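Local structure of separin (Saccharomyces cerevisiae, 5U1T) at residues S64-G69 and L550-K555; N460-L465 and F496-E501. The protein cleaves the Scc1 subunit of cohesin as a caspase-like cysteine protease at the onset of anaphase, and is held inactive by securin for most of the cell cycle. One frame throughout, in Å; residues are numbered along the deposited sequence.

Contact 1. Residues S64-G69 and L550-K555; sequences SHHMWG and LHLLNK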
ATOM      1  N   SER A  64      13.555  30.387 -28.241  1.00 51.44           N
ATOM      2  CA  SER A  64      12.458  29.600 -27.736  1.00 51.62           C
ATOM      3  C   SER A  64      12.918  28.214 -27.306  1.00 57.02           C
ATOM      4  O   SER A  64      12.340  27.634 -26.390  1.00 52.87           O
ATOM      5  CB  SER A  64      11.368  29.478 -28.772  1.00 49.17           C
ATOM      6  OG  SER A  64      10.252  28.839 -28.204  1.00 56.26           O
ATOM      7  N   HIS A  65      13.950  27.688 -27.963  1.00 46.93           N
ATOM      8  CA  HIS A  65      14.407  26.336 -27.678  1.00 51.41           C
ATOM      9  C   HIS A  65      15.654  26.339 -26.820  1.00 51.99           C
ATOM     10  O   HIS A  65      16.396  25.376 -26.821  1.00 44.37           O
ATOM     11  CB  HIS A  65      14.684  25.570 -28.977  1.00 53.04           C
ATOM     12  CG  HIS A  65      13.487  25.439 -29.868  1.00 50.91           C
ATOM     13  ND1 HIS A  65      13.525  24.754 -31.064  1.00 51.58           N
ATOM     14  CD2 HIS A  65      12.219  25.899 -29.738  1.00 53.52           C
ATOM     15  CE1 HIS A  65      12.330  24.804 -31.635  1.00 55.09           C
ATOM     16  NE2 HIS A  65      11.519  25.485 -30.844  1.00 53.89           N
ATOM     17  N   HIS A  66      15.889  27.459 -26.139  1.00 54.41           N
ATOM     18  CA  HIS A  66      17.060  27.665 -25.273  1.00 53.85           C
ATOM     19  C   HIS A  66      18.444  27.370 -25.899  1.00 49.06           C
ATOM     20  O   HIS A  66      19.405  27.121 -25.189  1.00 54.33           O
ATOM     21  CB  HIS A  66      16.882  26.832 -23.990  1.00 55.11           C
ATOM     22  CG  HIS A  66      15.864  27.399 -23.047  1.00 47.98           C
ATOM     23  ND1 HIS A  66      16.070  27.473 -21.685  1.00 50.26           N
ATOM     24  CD2 HIS A  66      14.654  27.954 -23.276  1.00 48.10           C
ATOM     25  CE1 HIS A  66      15.023  28.045 -21.117  1.00 46.14           C
ATOM     26  NE2 HIS A  66      14.154  28.347 -22.063  1.00 45.67           N
ATOM     27  N   MET A  67      18.549  27.423 -27.219  1.00 46.69           N
ATOM     28  CA  MET A  67      19.800  27.126 -27.910  1.00 47.65           C
ATOM     29  C   MET A  67      20.706  28.368 -28.010  1.00 55.42           C
ATOM     30  O   MET A  67      20.829  28.978 -29.083  1.00 57.87           O
ATOM     31  CB  MET A  67      19.492  26.589 -29.305  1.00 51.69           C
ATOM     32  CG  MET A  67      18.922  25.208 -29.314  1.00 51.64           C
ATOM     33  SD  MET A  67      20.182  24.065 -28.709  1.00 53.27           S
ATOM     34  CE  MET A  67      20.954  23.569 -30.243  1.00 54.56           C
ATOM     35  N   TRP A  68      21.331  28.755 -26.905  1.00 50.38           N
ATOM     36  CA  TRP A  68      21.900  30.098 -26.800  1.00 47.85           C
ATOM     37  C   TRP A  68      23.144  30.314 -27.656  1.00 49.62           C
ATOM     38  O   TRP A  68      23.433  31.433 -28.074  1.00 60.27           O
ATOM     39  CB  TRP A  68      22.248  30.424 -25.348  1.00 46.92           C
ATOM     40  CG  TRP A  68      21.248  29.946 -24.280  1.00 54.61           C
ATOM     41  CD1 TRP A  68      21.503  29.084 -23.241  1.00 50.42           C
ATOM     42  CD2 TRP A  68      19.875  30.347 -24.129  1.00 52.78           C
ATOM     43  NE1 TRP A  68      20.382  28.924 -22.469  1.00 49.13           N
ATOM     44  CE2 TRP A  68      19.366  29.673 -22.995  1.00 51.23           C
ATOM     45  CE3 TRP A  68      19.026  31.185 -24.850  1.00 47.03           C
ATOM     46  CZ2 TRP A  68      18.047  29.833 -22.560  1.00 55.76           C
ATOM     47  CZ3 TRP A  68      17.712  31.332 -24.423  1.00 52.54           C
ATOM     48  CH2 TRP A  68      17.236  30.660 -23.290  1.00 52.74           C
ATOM     49  N   GLY A  69      23.885  29.244 -27.906  1.00 52.77           N
ATOM     50  CA  GLY A  69      25.163  29.320 -28.575  1.00 46.73           C
ATOM     51  C   GLY A  69      24.979  29.574 -30.042  1.00 53.14           C
ATOM     52  O   GLY A  69      25.865  30.118 -30.691  1.00 59.22           O
ATOM     53  N   LEU A 550      17.475  21.987 -33.795  1.00 58.53           N
ATOM     54  CA  LEU A 550      18.001  22.865 -32.763  1.00 56.23           C
ATOM     55  C   LEU A 550      17.083  22.900 -31.554  1.00 56.57           C
ATOM     56  O   LEU A 550      16.027  23.530 -31.589  1.00 61.16           O
ATOM     57  CB  LEU A 550      18.187  24.279 -33.325  1.00 60.11           C
ATOM     58  CG  LEU A 550      19.044  24.334 -34.603  1.00 60.43           C
ATOM     59  CD1 LEU A 550      19.188  25.755 -35.116  1.00 53.17           C
ATOM     60  CD2 LEU A 550      20.424  23.694 -34.386  1.00 51.65           C
ATOM     61  N   HIS A 551      17.472  22.238 -30.476  1.00 54.52           N
ATOM     62  CA  HIS A 551      16.681  22.310 -29.260  1.00 50.75           C
ATOM     63  C   HIS A 551      17.526  21.925 -28.072  1.00 47.03           C
ATOM     64  O   HIS A 551      18.275  20.965 -28.155  1.00 56.35           O
ATOM     65  CB  HIS A 551      15.457  21.402 -29.367  1.00 55.39           C
ATOM     66  CG  HIS A 551      14.286  21.870 -28.557  1.00 48.24           C
ATOM     67  ND1 HIS A 551      14.381  22.170 -27.216  1.00 49.62           N
ATOM     68  CD2 HIS A 551      13.000  22.102 -28.905  1.00 48.36           C
ATOM     69  CE1 HIS A 551      13.204  22.571 -26.770  1.00 50.49           C
ATOM     70  NE2 HIS A 551      12.349  22.536 -27.777  1.00 50.44           N
ATOM     71  N   LEU A 552      17.428  22.666 -26.974  1.00 45.92           N
ATOM     72  CA  LEU A 552      18.152  22.305 -25.761  1.00 50.64           C
ATOM     73  C   LEU A 552      17.682  20.929 -25.287  1.00 57.43           C
ATOM     74  O   LEU A 552      18.463  20.126 -24.765  1.00 53.65           O
ATOM     75  CB  LEU A 552      17.958  23.335 -24.647  1.00 47.66           C
ATOM     76  CG  LEU A 552      18.645  22.968 -23.330  1.00 48.50           C
ATOM     77  CD1 LEU A 552      20.139  22.972 -23.506  1.00 49.09           C
ATOM     78  CD2 LEU A 552      18.262  23.881 -22.195  1.00 49.25           C
ATOM     79  N   LEU A 553      16.405  20.644 -25.502  1.00 52.91           N
ATOM     80  CA  LEU A 553      15.838  19.407 -24.989  1.00 55.49           C
ATOM     81  C   LEU A 553      16.409  18.196 -25.721  1.00 58.89           C
ATOM     82  O   LEU A 553      16.263  17.072 -25.266  1.00 54.12           O
ATOM     83  CB  LEU A 553      14.311  19.424 -25.091  1.00 50.37           C
ATOM     84  CG  LEU A 553      13.623  20.427 -24.175  1.00 43.58           C
ATOM     85  CD1 LEU A 553      12.164  20.138 -24.182  1.00 46.96           C
ATOM     86  CD2 LEU A 553      14.188  20.387 -22.782  1.00 42.22           C
ATOM     87  N   ASN A 554      17.081  18.423 -26.845  1.00 55.37           N
ATOM     88  CA  ASN A 554      17.704  17.310 -27.547  1.00 59.30           C
ATOM     89  C   ASN A 554      18.871  16.738 -26.738  1.00 57.68           C
ATOM     90  O   ASN A 554      19.320  15.611 -26.965  1.00 61.30           O
ATOM     91  CB  ASN A 554      18.171  17.749 -28.941  1.00 55.90           C
ATOM     92  CG  ASN A 554      17.027  17.816 -29.946  1.00 60.71           C
ATOM     93  OD1 ASN A 554      16.028  17.085 -29.815  1.00 62.77           O
ATOM     94  ND2 ASN A 554      17.162  18.689 -30.960  1.00 59.15           N
ATOM     95  N   LYS A 555      19.350  17.531 -25.790  1.00 57.54           N
ATOM     96  CA  LYS A 555      20.453  17.162 -24.923  1.00 59.61           C
ATOM     97  C   LYS A 555      19.973  16.173 -23.839  1.00 62.94           C
ATOM     98  O   LYS A 555      20.772  15.506 -23.164  1.00 61.68           O
ATOM     99  CB  LYS A 555      21.039  18.442 -24.317  1.00 58.86           C
ATOM    100  CG  LYS A 555      22.252  18.291 -23.451  1.00 63.89           C
ATOM    101  CD  LYS A 555      22.755  19.671 -23.050  1.00 62.76           C
ATOM    102  CE  LYS A 555      23.214  19.660 -21.598  1.00 69.93           C
ATOM    103  NZ  LYS A 555      23.823  20.952 -21.161  1.00 66.16           N
TER

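Contact 2. Residues N460-L465 and F496-E501; sequences NVYCML and FSNSSE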
ATOM      1  N   ASN A 460      10.222  35.517 -17.568  1.00 45.68           N
ATOM      2  CA  ASN A 460      10.826  36.157 -18.735  1.00 47.44           C
ATOM      3  C   ASN A 460      12.086  35.406 -19.110  1.00 47.93           C
ATOM      4  O   ASN A 460      12.934  35.169 -18.256  1.00 49.29           O
ATOM      5  CB  ASN A 460      11.132  37.644 -18.431  1.00 53.25           C
ATOM      6  CG  ASN A 460      11.798  38.375 -19.594  1.00 46.93           C
ATOM      7  OD1 ASN A 460      13.029  38.409 -19.699  1.00 46.20           O
ATOM      8  ND2 ASN A 460      10.980  38.997 -20.446  1.00 45.71           N
ATOM      9  N   VAL A 461      12.209  35.044 -20.383  1.00 47.42           N
ATOM     10  CA  VAL A 461      13.314  34.206 -20.836  1.00 41.89           C
ATOM     11  C   VAL A 461      14.739  34.751 -20.576  1.00 51.95           C
ATOM     12  O   VAL A 461      15.653  33.944 -20.397  1.00 56.90           O
ATOM     13  CB  VAL A 461      13.183  33.903 -22.338  1.00 39.47           C
ATOM     14  CG1 VAL A 461      13.501  35.102 -23.148  1.00 45.75           C
ATOM     15  CG2 VAL A 461      14.103  32.779 -22.730  1.00 48.06           C
ATOM     16  N   TYR A 462      14.962  36.070 -20.531  1.00 46.57           N
ATOM     17  CA  TYR A 462      16.333  36.547 -20.328  1.00 52.94           C
ATOM     18  C   TYR A 462      16.733  36.292 -18.886  1.00 47.56           C
ATOM     19  O   TYR A 462      17.901  36.382 -18.531  1.00 46.89           O
ATOM     20  CB  TYR A 462      16.515  38.042 -20.711  1.00 50.97           C
ATOM     21  CG  TYR A 462      16.377  38.256 -22.198  1.00 40.15           C
ATOM     22  CD1 TYR A 462      17.409  37.904 -23.067  1.00 48.08           C
ATOM     23  CD2 TYR A 462      15.205  38.751 -22.739  1.00 40.91           C
ATOM     24  CE1 TYR A 462      17.279  38.064 -24.435  1.00 46.61           C
ATOM     25  CE2 TYR A 462      15.058  38.896 -24.083  1.00 42.35           C
ATOM     26  CZ  TYR A 462      16.096  38.567 -24.937  1.00 45.07           C
ATOM     27  OH  TYR A 462      15.943  38.728 -26.299  1.00 51.48           O
ATOM     28  N   CYS A 463      15.763  35.933 -18.059  1.00 48.17           N
ATOM     29  CA  CYS A 463      16.073  35.475 -16.707  1.00 51.27           C
ATOM     30  C   CYS A 463      16.831  34.132 -16.677  1.00 53.06           C
ATOM     31  O   CYS A 463      17.446  33.806 -15.668  1.00 55.39           O
ATOM     32  CB  CYS A 463      14.794  35.376 -15.879  1.00 42.55           C
ATOM     33  SG  CYS A 463      14.210  36.961 -15.231  1.00 55.46           S
ATOM     34  N   MET A 464      16.806  33.376 -17.774  1.00 47.60           N
ATOM     35  CA  MET A 464      17.583  32.145 -17.862  1.00 49.84           C
ATOM     36  C   MET A 464      19.093  32.380 -17.862  1.00 56.41           C
ATOM     37  O   MET A 464      19.855  31.439 -17.636  1.00 61.70           O
ATOM     38  CB  MET A 464      17.209  31.356 -19.111  1.00 50.03           C
ATOM     39  CG  MET A 464      15.713  31.074 -19.249  1.00 57.62           C
ATOM     40  SD  MET A 464      14.978  30.110 -17.903  1.00 54.08           S
ATOM     41  CE  MET A 464      16.193  28.831 -17.811  1.00 55.77           C
ATOM     42  N   LEU A 465      19.520  33.621 -18.097  1.00 54.69           N
ATOM     43  CA  LEU A 465      20.938  33.986 -18.129  1.00 51.27           C
ATOM     44  C   LEU A 465      21.800  33.054 -18.974  1.00 50.54           C
ATOM     45  O   LEU A 465      22.921  32.739 -18.592  1.00 53.90           O
ATOM     46  CB  LEU A 465      21.506  34.045 -16.715  1.00 50.84           C
ATOM     47  CG  LEU A 465      21.049  35.196 -15.818  1.00 62.44           C
ATOM     48  CD1 LEU A 465      21.704  35.082 -14.452  1.00 63.36           C
ATOM     49  CD2 LEU A 465      21.365  36.575 -16.437  1.00 60.01           C
ATOM     50  N   PHE A 496       2.358  33.620 -21.642  1.00 51.88           N
ATOM     51  CA  PHE A 496       3.139  34.701 -21.076  1.00 54.27           C
ATOM     52  C   PHE A 496       4.104  35.301 -22.070  1.00 52.12           C
ATOM     53  O   PHE A 496       4.755  34.584 -22.831  1.00 48.77           O
ATOM     54  CB  PHE A 496       3.862  34.221 -19.839  1.00 48.67           C
ATOM     55  CG  PHE A 496       2.924  33.880 -18.722  1.00 59.00           C
ATOM     56  CD1 PHE A 496       2.327  34.887 -17.980  1.00 54.30           C
ATOM     57  CD2 PHE A 496       2.603  32.550 -18.436  1.00 57.59           C
ATOM     58  CE1 PHE A 496       1.467  34.580 -16.957  1.00 56.84           C
ATOM     59  CE2 PHE A 496       1.734  32.241 -17.418  1.00 50.40           C
ATOM     60  CZ  PHE A 496       1.168  33.255 -16.675  1.00 51.09           C
ATOM     61  N   SER A 497       4.164  36.628 -22.061  1.00 52.23           N
ATOM     62  CA  SER A 497       4.960  37.389 -23.018  1.00 48.42           C
ATOM     63  C   SER A 497       6.446  37.293 -22.741  1.00 47.72           C
ATOM     64  O   SER A 497       6.876  37.291 -21.586  1.00 55.03           O
ATOM     65  CB  SER A 497       4.528  38.848 -23.015  1.00 48.32           C
ATOM     66  OG  SER A 497       4.654  39.429 -21.726  1.00 48.73           O
ATOM     67  N   ASN A 498       7.220  37.207 -23.798  1.00 46.72           N
ATOM     68  CA  ASN A 498       8.659  37.110 -23.740  1.00 52.99           C
ATOM     69  C   ASN A 498       9.176  35.974 -22.886  1.00 53.08           C
ATOM     70  O   ASN A 498       9.952  36.160 -21.990  1.00 51.41           O
ATOM     71  CB  ASN A 498       9.300  38.452 -23.381  1.00 49.61           C
ATOM     72  CG  ASN A 498      10.798  38.476 -23.589  1.00 56.23           C
ATOM     73  OD1 ASN A 498      11.312  37.815 -24.451  1.00 55.11           O
ATOM     74  ND2 ASN A 498      11.491  39.231 -22.800  1.00 58.77           N
ATOM     75  N   SER A 499       8.704  34.782 -23.176  1.00 56.48           N
ATOM     76  CA  SER A 499       9.187  33.581 -22.494  1.00 51.09           C
ATOM     77  C   SER A 499       9.309  32.454 -23.502  1.00 57.54           C
ATOM     78  O   SER A 499       8.645  32.475 -24.550  1.00 64.37           O
ATOM     79  CB  SER A 499       8.256  33.181 -21.346  1.00 47.99           C
ATOM     80  OG  SER A 499       6.928  33.010 -21.812  1.00 49.85           O
ATOM     81  N   SER A 500      10.146  31.468 -23.187  1.00 57.50           N
ATOM     82  CA  SER A 500      10.373  30.337 -24.066  1.00 51.86           C
ATOM     83  C   SER A 500       9.257  29.314 -24.068  1.00 53.66           C
ATOM     84  O   SER A 500       8.351  29.322 -23.235  1.00 54.15           O
ATOM     85  CB  SER A 500      11.651  29.624 -23.670  1.00 55.65           C
ATOM     86  OG  SER A 500      11.492  29.090 -22.376  1.00 54.23           O
ATOM     87  N   GLU A 501       9.361  28.418 -25.033  1.00 56.50           N
ATOM     88  CA  GLU A 501       8.529  27.242 -25.133  1.00 55.29           C
ATOM     89  C   GLU A 501       8.746  26.361 -23.916  1.00 55.75           C
ATOM     90  O   GLU A 501       7.798  25.890 -23.294  1.00 53.31           O
ATOM     91  CB  GLU A 501       8.879  26.480 -26.399  1.00 52.45           C
ATOM     92  CG  GLU A 501       8.085  25.265 -26.601  1.00 54.82           C
ATOM     93  CD  GLU A 501       8.450  24.554 -27.879  1.00 58.91           C
ATOM     94  OE1 GLU A 501       9.375  23.708 -27.868  1.00 55.62           O
ATOM     95  OE2 GLU A 501       7.800  24.854 -28.902  1.00 65.76           O
TER

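Contact 1. Residues S64-G69 and L550-K555
His65 and Leu550 meet through a nearly straight hydrogen bond: ND1 of His65 donates to Leu550 O at 2.8 Å, with an N-H...O angle of 161° and the acceptor in the plane of the imidazole ring. The carbonyl of the same histidine joins the other backbone two positions on, where Leu552 N donates to His65 O at 2.9 Å. His65 is thus held both by its ring and by its carbonyl, and its ND1 must carry a proton.

Its ring also lies against that of His551 in an offset stack, the centroids 4.2 Å apart and the planes 15° from parallel, with CB of His65 over the centre of the His551 ring in a CH-pi contact. The two nitrogens of His551 are both engaged: ND1 accepts from Leu553 N at 3.1 Å, from a donor tilted out of the ring plane, while NE2 is hydrogen-bonded to Glu501, a pattern consistent with a neutral ring protonated at NE2.

Beside the stacked imidazoles, Met67 bends at its second and third torsions, and SD comes to rest on the backbone, 3.5 Å from Leu552 N, with CE near Leu550 CD2. CB of His66 packs on CB and CD2 of Leu552, whereas its NE2 is hydrogen-bonded to Ser500. Met67 is the centre of an inverse gamma turn in the linker between helices 48-64 and 69-87; the arrangement is an interhelical loop docked within the helical domain, its carbonyl bonded to the first residue of the 3-10 segment ahead of helix 557-572 and its imidazole to the loop just before.

Contact 2. Residues N460-L465 and F496-E501
With CG anti to the backbone N in both Asn460 (chi1 179°) and Asn498 (chi1 -168°), the two asparagine side chains are brought together, their amide planes steeply inclined to each other. The modelled approach of the two ND2 atoms is too close for two donors and is doubtful, though each OD1 has a donor of its own.

The firm link is in the backbone: Val461 N donates to Asn498 O at 3.0 Å with an N-H...O angle of 166°, the donor tilted slightly from the carbonyl plane. The same oxygen receives a CA-H...O contact from Asn460, 3.4 Å from its CA. The CB of Val461 is directed toward 496-501, CG1 lying 3.7 Å from Asn498 OD1 and CG2 4.1 Å from Ser500 CB. Asn498 OD1 has its polar partner in Lys63 of helix 48-64, and ND2 of Asn498 lies at the edge of the Tyr462 ring, near its plane, beside CD2.

Each segment is also braced internally. Asn460 OD1 accepts from Tyr462 N at 3.1 Å, the donor standing above the carbonyl plane, and Ser499 OG donates to Phe496 O. Ser500 OG, the partner of His66, caps Met503 N. The result joins an Asx turn, leading into the 3-10 turn 461-464 after helix 448-458, to the serine N-cap of helix 501-509.

How the contacts relate
Contact 2 is nested along the chain within the long loop closed by contact 1, which brings together segments whose nearest ends are 481 residues apart. Their centres lie about 13 Å from each other and about 41 and 42 Å from the centre of the chain, away from the probable catalytic Cys1497. The start of helix 501-509 joins them: Ser500 OG is 2.8 Å from His66 NE2, and Glu501 OE1 is 3.2 Å from His551 NE2, both probable hydrogen bonds. Helix 48-64 borders both contacts, touching 550-555 in one and 460-465 in the other. Together they tie its C-terminal end to loops from much later in the helical part of this elongated protease.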